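Local structure of YaeO (Vibrio cholerae serotype O1, 6JIE) at the interface of chains A and B. The protein binds RNA and inhibits Rho-dependent transcription termination by dissociating the Rho hexamer, and is a structural homologue of the RNA chaperone Hfq. Coordinates in Å, arbitrary orientation; residue numbers count along the deposited sequence, not the author numbering. Chains: chain A/B, YaeO.

The interface of chains A and B. Residues chain A 17, 19, 32-33, 50-51; chain B 7, 11-12, 15-16, 74.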
# COMPACT_ATOMS: atom_id res chain seq x y z
N HIS A 17 0.46 -2.56 -8.56
CA HIS A 17 -0.03 -2.65 -7.18
C HIS A 17 -0.03 -1.28 -6.50
O HIS A 17 0.56 -1.08 -5.44
CB HIS A 17 0.78 -3.66 -6.37
CG HIS A 17 0.61 -5.06 -6.86
ND1 HIS A 17 -0.63 -5.60 -7.13
CD2 HIS A 17 1.51 -6.02 -7.16
CE1 HIS A 17 -0.48 -6.84 -7.55
NE2 HIS A 17 0.81 -7.12 -7.58
N PRO A 19 -1.24 1.96 -4.44
CA PRO A 19 -2.19 2.33 -3.40
C PRO A 19 -3.21 3.31 -3.96
O PRO A 19 -2.83 4.33 -4.55
CB PRO A 19 -1.31 2.99 -2.33
CG PRO A 19 -0.14 3.54 -3.10
CD PRO A 19 0.09 2.55 -4.23
N GLY A 32 -6.94 1.09 -0.39
CA GLY A 32 -6.08 -0.07 -0.25
C GLY A 32 -5.12 -0.17 -1.41
O GLY A 32 -4.84 0.82 -2.08
N VAL A 33 -4.62 -1.39 -1.63
CA VAL A 33 -3.68 -1.68 -2.70
C VAL A 33 -4.43 -2.38 -3.82
O VAL A 33 -5.13 -3.38 -3.59
CB VAL A 33 -2.52 -2.54 -2.19
CG1 VAL A 33 -1.55 -2.88 -3.33
CG2 VAL A 33 -1.81 -1.80 -1.05
N ARG A 50 -7.07 -4.71 -1.89
CA ARG A 50 -6.63 -5.23 -0.60
C ARG A 50 -6.62 -4.07 0.39
O ARG A 50 -5.73 -3.22 0.36
CB ARG A 50 -5.26 -5.88 -0.71
CG ARG A 50 -5.22 -7.06 -1.65
CD ARG A 50 -4.08 -8.01 -1.32
NE ARG A 50 -3.77 -8.88 -2.46
CZ ARG A 50 -4.47 -9.96 -2.78
NH1 ARG A 50 -5.52 -10.32 -2.06
NH2 ARG A 50 -4.11 -10.68 -3.84
N GLY A 51 -7.62 -4.03 1.26
CA GLY A 51 -7.71 -3.00 2.28
C GLY A 51 -6.96 -3.37 3.54
O GLY A 51 -6.26 -4.39 3.63
N TYR B 7 4.73 -6.52 -4.64
CA TYR B 7 4.20 -5.54 -3.70
C TYR B 7 5.32 -4.79 -2.98
O TYR B 7 6.37 -5.36 -2.67
CB TYR B 7 3.29 -6.21 -2.66
CG TYR B 7 1.99 -6.74 -3.21
CD1 TYR B 7 1.92 -8.00 -3.80
CD2 TYR B 7 0.83 -6.00 -3.12
CE1 TYR B 7 0.72 -8.50 -4.29
CE2 TYR B 7 -0.38 -6.48 -3.61
CZ TYR B 7 -0.43 -7.73 -4.19
OH TYR B 7 -1.63 -8.20 -4.67
N GLU B 11 5.81 0.48 1.59
CA GLU B 11 4.77 1.42 1.23
C GLU B 11 3.44 1.03 1.86
O GLU B 11 2.74 1.87 2.43
CB GLU B 11 4.66 1.49 -0.30
CG GLU B 11 3.60 2.42 -0.86
CD GLU B 11 3.54 2.32 -2.36
OE1 GLU B 11 3.08 1.27 -2.87
OE2 GLU B 11 3.98 3.27 -3.04
N LEU B 12 3.09 -0.26 1.77
CA LEU B 12 1.84 -0.76 2.32
C LEU B 12 1.79 -0.62 3.84
O LEU B 12 0.74 -0.28 4.41
CB LEU B 12 1.68 -2.23 1.90
CG LEU B 12 0.50 -3.06 2.41
CD1 LEU B 12 0.17 -4.11 1.38
CD2 LEU B 12 0.85 -3.72 3.72
N LEU B 15 1.04 2.97 4.44
CA LEU B 15 -0.32 3.27 4.01
C LEU B 15 -1.34 2.98 5.10
O LEU B 15 -2.26 3.77 5.33
CB LEU B 15 -0.67 2.44 2.76
CG LEU B 15 -2.10 2.50 2.25
CD1 LEU B 15 -2.43 3.92 1.85
CD2 LEU B 15 -2.30 1.54 1.08
N PHE B 16 -1.19 1.85 5.77
CA PHE B 16 -2.12 1.40 6.79
C PHE B 16 -1.63 1.70 8.20
O PHE B 16 -2.27 1.29 9.18
CB PHE B 16 -2.36 -0.09 6.66
CG PHE B 16 -3.02 -0.49 5.37
CD1 PHE B 16 -4.15 0.17 4.91
CD2 PHE B 16 -2.51 -1.53 4.62
CE1 PHE B 16 -4.77 -0.20 3.73
CE2 PHE B 16 -3.14 -1.90 3.42
CZ PHE B 16 -4.26 -1.24 2.99
N HIS B 74 -1.83 -8.90 5.35
CA HIS B 74 -0.79 -8.49 4.42
C HIS B 74 0.51 -9.25 4.60
O HIS B 74 1.08 -9.73 3.62
CB HIS B 74 -0.53 -6.99 4.55
CG HIS B 74 -1.78 -6.19 4.43
ND1 HIS B 74 -2.40 -5.99 3.21
CD2 HIS B 74 -2.56 -5.59 5.36
CE1 HIS B 74 -3.49 -5.28 3.40
NE2 HIS B 74 -3.62 -5.03 4.69
O HOH W 1 3.29 0.30 -5.56
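A:Val33 sits at the apolar centre, its two methyls dividing the partner chain between them. With CG1 anti to the backbone N (chi1 178°) and CG2 beside that N, they splay toward different partners. CG2 points at the helix of chain B, meeting the B:Leu12 methyl CD1 at 3.9 Å and, a little further off, CD2 of B:Leu15; CG1 meets the rim of the B:Tyr7 ring at CE2 and CD2. CD2 of B:Leu15 also packs on CB of A:Pro19, 3.8 Å away, filling the angle between proline and valine. On the glycine side, the tip of B:Phe16 pushes into backbone: CZ comes within 3.5 Å of the carbonyl carbon of A:Gly51 and also touches CA of A:Gly32.

Moving outward, the imidazole of A:His17 stacks over one face of the B:Tyr7 phenol, centroids 3.7 Å apart and planes only 10° from parallel. The phenol OH accepts a nearly straight hydrogen bond from A:Arg50 NE (3.2 Å, 165° at the hydrogen), lying close to the guanidinium plane. B:Tyr7 is poorly ordered, which makes its contacts less certain than the numbers suggest. Further round the rim, on the A:Arg50 side, the carbonyl O of A:Gly51 sits at the CE1-NE2 edge of B:His74, 2.9 Å from NE2, at best a badly bent, doubtful hydrogen bond. On the far side from B:His74, the extended B:Glu11 lays its carboxylate against the A:Pro19 ring, and a water links OE1 (2.9 Å) to the carbonyl O of A:His17.

Helix 9-15 of chain B, with its flanking residues and the loop at B:His74, thus faces the ends of strands 19-24, 33-39 and 45-50 of chain A. The pairing is not an exact two-fold and may reflect crystal packing.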